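Local coordinates for ABC-type branched-chain amino acid transport systems periplasmic component-like protein (Thermomonospora curvata, PDB 4N03), which probably binds a fatty acid, seen here as palmitic acid, as the substrate-binding component of an ABC transporter, at residues L271-S285 / T370-V384. Residues are numbered along the deposited sequence; the frame is centred on the assembly and turned at random.
Sequences LVEGFFIATAGAPMS and TYIIKPDEKATGGAV. With PLM (palmitic acid), chain B.
Ile277 and Thr279 pair with Ile373 and Tyr371 where strands 275-279 and 370-375 run antiparallel, in the mixed sheet of one lobe of a periplasmic binding protein fold. Four backbone bonds tie them; the shortest, Tyr371 N to Thr279 O, measures 2.7 Å. On the face carrying Ile277, Thr279, Tyr371 and Ile373, the CG1 of Ile373 lies 3.7 Å from Ile277 CB. With CG1 between backbone N and carbonyl carbon (chi1 74°), Ile373 sends CG2 and CD1 to the methyl of Thr279. CG2 also meets the ring of Pro283. Ala282 CA sits over one face of the Tyr371 ring, 4.3 Å from its centroid, and Gly354 O takes a hydrogen bond from the hydroxyl.

At the end of strand 370-375, Pro375 packs its CD against the edge of the Phe275 ring. Leu271 CD2 covers one face of that ring. Kinks at chi3 (-69°) and chi4 (-64°) curl the Lys374 chain so that NZ comes above the carbonyl plane of Val272 and bonds its O at 2.8 Å, while Pro375 O receives NZ nearly along its C=O axis. A methionine in place of Lys374 would probably leave both carbonyls without this shared donor and the backbone at Val272 less firmly tied to the strand.

At the end of strand 275-279, Thr279 OG1 accepts from Gly281 N in an ST turn that passes alongside the palmitic acid chain. A water links Met284 N to Gly381 O. One residue on, Ser285 OG donates to a lone pair of Ala383 O at 2.6 Å, in the carbonyl plane.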
ATOM      1  N   LEU A 271     -14.262  12.881   9.221  1.00 11.31           N
ATOM      2  CA  LEU A 271     -12.966  12.498   8.720  1.00 11.18           C
ATOM      3  C   LEU A 271     -11.934  13.602   8.870  1.00 11.61           C
ATOM      4  O   LEU A 271     -10.742  13.315   8.969  1.00 11.99           O
ATOM      5  CB  LEU A 271     -13.046  12.042   7.257  1.00 11.65           C
ATOM      6  CG  LEU A 271     -13.924  10.800   7.075  1.00 11.87           C
ATOM      7  CD1 LEU A 271     -14.204  10.646   5.597  1.00 13.60           C
ATOM      8  CD2 LEU A 271     -13.289   9.550   7.714  1.00 13.26           C
ATOM      9  N   VAL A 272     -12.341  14.884   8.892  1.00 11.40           N
ATOM     10  CA  VAL A 272     -11.378  15.997   8.895  1.00 11.15           C
ATOM     11  C   VAL A 272     -11.002  16.493  10.276  1.00 11.37           C
ATOM     12  O   VAL A 272     -10.187  17.399  10.415  1.00 11.30           O
ATOM     13  CB  VAL A 272     -11.829  17.158   7.997  1.00 12.46           C
ATOM     14  CG1 VAL A 272     -11.943  16.715   6.542  1.00 12.65           C
ATOM     15  CG2 VAL A 272     -13.091  17.796   8.530  1.00 13.16           C
ATOM     16  N   GLU A 273     -11.577  15.866  11.295  1.00 11.54           N
ATOM     17  CA  GLU A 273     -11.081  15.991  12.668  1.00 11.55           C
ATOM     18  C   GLU A 273     -11.196  14.662  13.384  1.00 10.57           C
ATOM     19  O   GLU A 273     -12.151  13.958  13.167  1.00 12.63           O
ATOM     20  CB  GLU A 273     -11.811  17.056  13.485  1.00 15.24           C
ATOM     21  CG  GLU A 273     -13.253  16.813  13.708  1.00 19.60           C
ATOM     22  CD  GLU A 273     -13.903  17.809  14.677  1.00 22.46           C
ATOM     23  OE1 GLU A 273     -13.367  18.070  15.770  1.00 24.21           O
ATOM     24  OE2 GLU A 273     -15.013  18.281  14.366  1.00 27.06           O
ATOM     25  N   GLY A 274     -10.201  14.349  14.197  1.00 11.24           N
ATOM     26  CA  GLY A 274     -10.232  13.151  15.035  1.00 10.50           C
ATOM     27  C   GLY A 274      -9.951  11.846  14.345  1.00  9.99           C
ATOM     28  O   GLY A 274     -10.111  10.803  15.002  1.00 10.51           O
ATOM     29  N   PHE A 275      -9.489  11.887  13.116  1.00 10.14           N
ATOM     30  CA  PHE A 275      -9.283  10.721  12.276  1.00  9.66           C
ATOM     31  C   PHE A 275      -7.905  10.809  11.640  1.00  9.38           C
ATOM     32  O   PHE A 275      -7.581  11.774  10.901  1.00 10.24           O
ATOM     33  CB  PHE A 275     -10.384  10.669  11.204  1.00 11.05           C
ATOM     34  CG  PHE A 275     -10.349   9.455  10.338  1.00 10.66           C
ATOM     35  CD1 PHE A 275      -9.526   9.404   9.255  1.00 11.92           C
ATOM     36  CD2 PHE A 275     -11.172   8.375  10.562  1.00 10.79           C
ATOM     37  CE1 PHE A 275      -9.472   8.330   8.433  1.00 14.02           C
ATOM     38  CE2 PHE A 275     -11.123   7.286   9.730  1.00 12.25           C
ATOM     39  CZ  PHE A 275     -10.255   7.230   8.680  1.00 12.67           C
ATOM     40  N   PHE A 276      -7.056   9.837  11.970  1.00  9.85           N
ATOM     41  CA  PHE A 276      -5.691   9.838  11.551  1.00 10.05           C
ATOM     42  C   PHE A 276      -5.367   8.542  10.826  1.00 10.02           C
ATOM     43  O   PHE A 276      -5.964   7.506  11.130  1.00 12.05           O
ATOM     44  CB  PHE A 276      -4.791  10.013  12.800  1.00 10.56           C
ATOM     45  CG  PHE A 276      -5.125  11.235  13.594  1.00 10.09           C
ATOM     46  CD1 PHE A 276      -4.687  12.474  13.149  1.00 10.83           C
ATOM     47  CD2 PHE A 276      -5.903  11.176  14.704  1.00 11.39           C
ATOM     48  CE1 PHE A 276      -4.995  13.619  13.830  1.00 12.38           C
ATOM     49  CE2 PHE A 276      -6.246  12.316  15.389  1.00 12.39           C
ATOM     50  CZ  PHE A 276      -5.783  13.546  14.951  1.00 12.49           C
ATOM     51  N   ILE A 277      -4.395   8.574   9.939  1.00  9.95           N
ATOM     52  CA  ILE A 277      -3.963   7.437   9.157  0.60 10.51           C
ATOM     53  C   ILE A 277      -2.469   7.255   9.307  1.00  9.34           C
ATOM     54  O   ILE A 277      -1.686   8.188   9.147  1.00  9.72           O
ATOM     55  CB  ILE A 277      -4.299   7.621   7.657  0.60 10.95           C
ATOM     56  CG1 ILE A 277      -5.812   7.709   7.399  0.60 12.79           C
ATOM     57  CG2 ILE A 277      -3.683   6.523   6.797  0.60 10.58           C
ATOM     58  CD1 ILE A 277      -6.558   6.392   7.635  0.60 13.26           C
ATOM     59  N   ALA A 278      -2.067   6.031   9.666  1.00  9.76           N
ATOM     60  CA  ALA A 278      -0.658   5.645   9.745  1.00  9.11           C
ATOM     61  C   ALA A 278      -0.262   5.048   8.402  1.00  9.15           C
ATOM     62  O   ALA A 278      -0.887   4.130   7.926  1.00 10.37           O
ATOM     63  CB  ALA A 278      -0.456   4.632  10.831  1.00  9.61           C
ATOM     64  N   THR A 279       0.748   5.650   7.760  1.00  9.16           N
ATOM     65  CA  THR A 279       1.145   5.224   6.442  1.00  9.09           C
ATOM     66  C   THR A 279       2.599   5.545   6.184  1.00  9.11           C
ATOM     67  O   THR A 279       3.074   6.609   6.596  1.00  9.96           O
ATOM     68  CB  THR A 279       0.285   5.936   5.365  1.00  9.70           C
ATOM     69  OG1 THR A 279       0.758   5.534   4.083  1.00 10.47           O
ATOM     70  CG2 THR A 279       0.298   7.450   5.485  1.00  9.63           C
ATOM     71  N   ALA A 280       3.312   4.665   5.489  1.00  9.15           N
ATOM     72  CA  ALA A 280       4.674   4.929   5.076  1.00  9.75           C
ATOM     73  C   ALA A 280       4.755   5.887   3.879  1.00  9.89           C
ATOM     74  O   ALA A 280       5.829   6.342   3.548  1.00 10.77           O
ATOM     75  CB  ALA A 280       5.376   3.641   4.678  1.00 10.15           C
ATOM     76  N   GLY A 281       3.620   6.131   3.203  1.00  9.71           N
ATOM     77  CA  GLY A 281       3.593   6.960   2.005  1.00 10.47           C
ATOM     78  C   GLY A 281       3.249   8.409   2.273  1.00 12.14           C
ATOM     79  O   GLY A 281       2.374   8.716   3.063  1.00 12.44           O
ATOM     80  N   ALA A 282       3.958   9.292   1.585  1.00 12.64           N
ATOM     81  CA  ALA A 282       3.660  10.699   1.690  1.00 13.69           C
ATOM     82  C   ALA A 282       2.367  11.015   0.906  1.00 12.82           C
ATOM     83  O   ALA A 282       2.121  10.407  -0.144  1.00 14.24           O
ATOM     84  CB  ALA A 282       4.784  11.510   1.107  1.00 14.07           C
ATOM     85  N   PRO A 283       1.559  11.930   1.435  1.00 11.85           N
ATOM     86  CA  PRO A 283       0.415  12.370   0.673  1.00 12.01           C
ATOM     87  C   PRO A 283       0.831  13.380  -0.439  1.00 11.73           C
ATOM     88  O   PRO A 283       1.948  13.888  -0.446  1.00 12.87           O
ATOM     89  CB  PRO A 283      -0.447  13.023   1.737  1.00 12.95           C
ATOM     90  CG  PRO A 283       0.532  13.616   2.680  1.00 14.13           C
ATOM     91  CD  PRO A 283       1.683  12.645   2.687  1.00 12.79           C
HETATM   92  N   MSE A 284      -0.103  13.703  -1.335  1.00 12.15           N
HETATM   93  CA  MSE A 284       0.145  14.606  -2.498  0.60 12.30           C
HETATM   94  C   MSE A 284       0.386  16.036  -2.097  1.00 12.64           C
HETATM   95  O   MSE A 284       0.747  16.845  -2.942  1.00 14.54           O
HETATM   96  CB  MSE A 284      -0.980  14.422  -3.497  0.60 13.27           C
HETATM   97  CG  MSE A 284      -0.995  12.991  -4.020  0.60 17.67           C
HETATM   98 SE   MSE A 284      -0.589  12.830  -5.903  0.39 17.15          SE
HETATM   99  CE  MSE A 284       1.109  13.772  -5.930  0.60 16.08           C
ATOM    100  N   SER A 285       0.145  16.392  -0.854  1.00 12.21           N
ATOM    101  CA  SER A 285       0.399  17.712  -0.302  1.00 12.73           C
ATOM    102  C   SER A 285       1.781  17.890   0.276  1.00 13.69           C
ATOM    103  O   SER A 285       2.149  18.975   0.691  1.00 15.54           O
ATOM    104  CB  SER A 285      -0.638  18.007   0.754  1.00 12.32           C
ATOM    105  OG  SER A 285      -0.510  17.053   1.790  1.00 12.53           O
ATOM    106  N   THR A 370       6.981   5.640   9.596  1.00  9.35           N
ATOM    107  CA  THR A 370       5.557   5.834   9.371  1.00  9.63           C
ATOM    108  C   THR A 370       5.205   7.301   9.553  1.00  9.42           C
ATOM    109  O   THR A 370       5.589   7.925  10.536  1.00 10.09           O
ATOM    110  CB  THR A 370       4.773   5.029  10.446  1.00 10.18           C
ATOM    111  OG1 THR A 370       5.130   3.639  10.355  1.00 10.15           O
ATOM    112  CG2 THR A 370       3.269   5.200  10.343  1.00 10.96           C
ATOM    113  N   TYR A 371       4.477   7.868   8.568  1.00  9.09           N
ATOM    114  CA  TYR A 371       3.812   9.171   8.719  1.00  9.51           C
ATOM    115  C   TYR A 371       2.513   9.023   9.419  1.00  9.31           C
ATOM    116  O   TYR A 371       1.874   7.948   9.334  1.00  9.36           O
ATOM    117  CB  TYR A 371       3.447   9.770   7.344  1.00  9.73           C
ATOM    118  CG  TYR A 371       4.568  10.119   6.417  1.00  9.91           C
ATOM    119  CD1 TYR A 371       5.068   9.197   5.520  1.00 10.09           C
ATOM    120  CD2 TYR A 371       5.092  11.422   6.360  1.00  9.69           C
ATOM    121  CE1 TYR A 371       6.073   9.510   4.628  1.00 11.18           C
ATOM    122  CE2 TYR A 371       6.098  11.740   5.466  1.00 11.21           C
ATOM    123  CZ  TYR A 371       6.556  10.812   4.590  1.00 11.52           C
ATOM    124  OH  TYR A 371       7.559  11.176   3.716  1.00 13.38           O
ATOM    125  N   ILE A 372       2.070  10.060  10.121  1.00  9.05           N
ATOM    126  CA  ILE A 372       0.657  10.152  10.510  1.00  9.12           C
ATOM    127  C   ILE A 372       0.068  11.260   9.606  1.00  9.39           C
ATOM    128  O   ILE A 372       0.604  12.380   9.599  1.00  9.99           O
ATOM    129  CB  ILE A 372       0.444  10.509  11.975  1.00  9.48           C
ATOM    130  CG1 ILE A 372       1.171   9.549  12.889  1.00  9.92           C
ATOM    131  CG2 ILE A 372      -1.065  10.587  12.259  1.00 10.86           C
ATOM    132  CD1 ILE A 372       0.719   8.111  12.815  1.00 12.13           C
ATOM    133  N   ILE A 373      -0.997  10.964   8.900  1.00  8.83           N
ATOM    134  CA  ILE A 373      -1.678  11.908   8.039  0.70  9.13           C
ATOM    135  C   ILE A 373      -3.112  12.052   8.508  1.00  9.78           C
ATOM    136  O   ILE A 373      -3.634  11.225   9.255  1.00 10.40           O
ATOM    137  CB  ILE A 373      -1.551  11.549   6.528  0.70 11.65           C
ATOM    138  CG1 ILE A 373      -2.409  10.388   6.146  0.70 12.49           C
ATOM    139  CG2 ILE A 373      -0.093  11.361   6.146  0.70 12.55           C
ATOM    140  CD1 ILE A 373      -2.400  10.104   4.682  0.70 13.18           C
ATOM    141  N   LYS A 374      -3.797  13.087   8.031  1.00  9.95           N
ATOM    142  CA  LYS A 374      -5.236  13.200   8.252  1.00  9.95           C
ATOM    143  C   LYS A 374      -5.898  13.668   6.957  1.00  9.60           C
ATOM    144  O   LYS A 374      -5.306  14.441   6.149  1.00 10.58           O
ATOM    145  CB  LYS A 374      -5.587  14.149   9.373  1.00 10.62           C
ATOM    146  CG  LYS A 374      -5.184  15.589   9.073  1.00 11.38           C
ATOM    147  CD  LYS A 374      -5.524  16.555  10.185  1.00 12.54           C
ATOM    148  CE  LYS A 374      -7.019  16.795  10.371  1.00 13.63           C
ATOM    149  NZ  LYS A 374      -7.683  17.446   9.189  1.00 13.98           N
ATOM    150  N   PRO A 375      -7.151  13.282   6.761  1.00 10.05           N
ATOM    151  CA  PRO A 375      -7.968  13.875   5.707  1.00 10.64           C
ATOM    152  C   PRO A 375      -8.068  15.391   5.827  1.00 10.68           C
ATOM    153  O   PRO A 375      -8.166  15.919   6.932  1.00 11.25           O
ATOM    154  CB  PRO A 375      -9.313  13.225   5.903  1.00 10.28           C
ATOM    155  CG  PRO A 375      -9.018  11.939   6.559  1.00 10.39           C
ATOM    156  CD  PRO A 375      -7.896  12.250   7.503  1.00 11.44           C
ATOM    157  N   ASP A 376      -8.062  16.084   4.677  1.00 10.63           N
ATOM    158  CA  ASP A 376      -8.175  17.561   4.601  0.70 12.48           C
ATOM    159  C   ASP A 376      -8.672  17.926   3.245  1.00 13.40           C
ATOM    160  O   ASP A 376      -8.027  17.614   2.278  1.00 15.01           O
ATOM    161  CB  ASP A 376      -6.810  18.164   4.844  0.70 13.07           C
ATOM    162  CG  ASP A 376      -6.834  19.678   5.051  0.70 14.57           C
ATOM    163  OD1 ASP A 376      -7.838  20.357   4.701  0.70 18.13           O
ATOM    164  OD2 ASP A 376      -5.824  20.186   5.567  0.70 15.43           O
ATOM    165  N   GLU A 377      -9.832  18.526   3.187  1.00 14.85           N
ATOM    166  CA  GLU A 377     -10.397  18.875   1.903  0.60 17.41           C
ATOM    167  C   GLU A 377      -9.638  20.009   1.200  1.00 17.51           C
ATOM    168  O   GLU A 377      -9.727  20.161  -0.012  1.00 23.98           O
ATOM    169  CB  GLU A 377     -11.873  19.213   2.082  0.60 20.53           C
ATOM    170  CG  GLU A 377     -12.164  20.560   2.727  0.60 23.69           C
ATOM    171  CD  GLU A 377     -12.045  20.615   4.260  0.60 26.30           C
ATOM    172  OE1 GLU A 377     -11.406  19.747   4.965  0.60 21.88           O
ATOM    173  OE2 GLU A 377     -12.650  21.585   4.770  0.60 28.73           O
ATOM    174  N   LYS A 378      -8.881  20.776   1.969  0.60 16.58           N
ATOM    175  CA  LYS A 378      -8.111  21.919   1.484  0.60 18.62           C
ATOM    176  C   LYS A 378      -6.770  21.531   0.864  0.60 22.08           C
ATOM    177  O   LYS A 378      -6.085  22.358   0.282  0.60 23.58           O
ATOM    178  CB  LYS A 378      -7.840  22.901   2.645  0.60 23.83           C
ATOM    179  CG  LYS A 378      -9.105  23.321   3.377  0.60 26.95           C
ATOM    180  CD  LYS A 378      -8.870  24.399   4.418  0.60 32.29           C
ATOM    181  CE  LYS A 378     -10.201  25.033   4.785  0.60 35.22           C
ATOM    182  NZ  LYS A 378     -10.055  26.493   4.968  0.60 34.45           N
ATOM    183  N   ALA A 379      -6.376  20.281   0.988  1.00 16.62           N
ATOM    184  CA  ALA A 379      -5.048  19.872   0.616  1.00 15.92           C
ATOM    185  C   ALA A 379      -5.035  19.100  -0.663  1.00 14.27           C
ATOM    186  O   ALA A 379      -5.956  18.340  -0.943  1.00 14.83           O
ATOM    187  CB  ALA A 379      -4.501  18.991   1.753  1.00 16.50           C
ATOM    188  N   THR A 380      -3.945  19.232  -1.404  1.00 14.64           N
ATOM    189  CA  THR A 380      -3.720  18.430  -2.592  1.00 14.68           C
ATOM    190  C   THR A 380      -3.696  16.948  -2.184  1.00 13.90           C
ATOM    191  O   THR A 380      -2.996  16.557  -1.256  1.00 15.61           O
ATOM    192  CB  THR A 380      -2.405  18.845  -3.249  1.00 16.03           C
ATOM    193  OG1 THR A 380      -2.460  20.247  -3.529  1.00 19.69           O
ATOM    194  CG2 THR A 380      -2.168  18.118  -4.572  1.00 15.78           C
ATOM    195  N   GLY A 381      -4.485  16.147  -2.891  1.00 12.85           N
ATOM    196  CA  GLY A 381      -4.602  14.743  -2.581  1.00 14.46           C
ATOM    197  C   GLY A 381      -5.477  14.428  -1.398  1.00 12.74           C
ATOM    198  O   GLY A 381      -5.515  13.258  -0.955  1.00 14.00           O
ATOM    199  N   GLY A 382      -6.141  15.415  -0.822  1.00 12.33           N
ATOM    200  CA  GLY A 382      -7.154  15.157   0.203  1.00 12.46           C
ATOM    201  C   GLY A 382      -6.606  14.780   1.566  1.00 11.72           C
ATOM    202  O   GLY A 382      -7.358  14.287   2.398  1.00 11.32           O
ATOM    203  N   ALA A 383      -5.333  15.059   1.825  1.00 10.62           N
ATOM    204  CA  ALA A 383      -4.718  14.663   3.093  1.00 11.29           C
ATOM    205  C   ALA A 383      -3.511  15.538   3.341  1.00 11.45           C
ATOM    206  O   ALA A 383      -2.853  15.985   2.407  1.00 12.31           O
ATOM    207  CB  ALA A 383      -4.323  13.191   3.110  1.00 13.22           C
ATOM    208  N   VAL A 384      -3.166  15.696   4.627  1.00 11.57           N
ATOM    209  CA  VAL A 384      -1.972  16.455   5.026  0.70 10.68           C
ATOM    210  C   VAL A 384      -1.210  15.665   6.077  1.00  9.91           C
ATOM    211  O   VAL A 384      -1.781  14.898   6.864  1.00 10.45           O
ATOM    212  CB  VAL A 384      -2.275  17.871   5.603  0.70 12.37           C
ATOM    213  CG1 VAL A 384      -2.851  18.819   4.575  0.70 12.67           C
ATOM    214  CG2 VAL A 384      -3.190  17.862   6.793  0.70 12.91           C
TER
HETATM  215  C1  PLM B 601      -4.669  -5.140   1.791  1.00 10.49           C
HETATM  216  O1  PLM B 601      -3.465  -5.190   2.157  1.00 10.86           O
HETATM  217  O2  PLM B 601      -5.337  -6.124   1.408  1.00 11.00           O
HETATM  218  C2  PLM B 601      -5.309  -3.779   1.637  1.00 12.83           C
HETATM  219  C3  PLM B 601      -4.854  -3.199   0.228  1.00 15.04           C
HETATM  220  C4  PLM B 601      -5.239  -1.751   0.030  1.00 15.32           C
HETATM  221  C5  PLM B 601      -4.866  -1.233  -1.316  1.00 17.12           C
HETATM  222  C6  PLM B 601      -5.108   0.261  -1.622  1.00 17.77           C
HETATM  223  C7  PLM B 601      -3.865   1.076  -1.290  1.00 19.80           C
HETATM  224  C8  PLM B 601      -4.024   2.570  -1.360  1.00 22.46           C
HETATM  225  C9  PLM B 601      -2.731   3.365  -1.335  1.00 24.37           C
HETATM  226  CA  PLM B 601      -2.237   3.775   0.072  1.00 23.22           C
HETATM  227  CB  PLM B 601      -0.755   4.306  -0.068  1.00 24.01           C
HETATM  228  CC  PLM B 601       0.203   3.579   0.920  1.00 19.31           C
HETATM  229  CD  PLM B 601       1.663   3.614   0.518  1.00 17.40           C
HETATM  230  CE  PLM B 601       2.646   2.888   1.427  0.50 18.73           C
HETATM  231  CF  PLM B 601       3.893   2.455   0.640  0.50 20.51           C
HETATM  232  CG  PLM B 601       4.969   3.520   0.521  0.50 21.00           C
HETATM  233  O   HOH W   1      -2.654  12.282  -0.936  1.00 14.45           O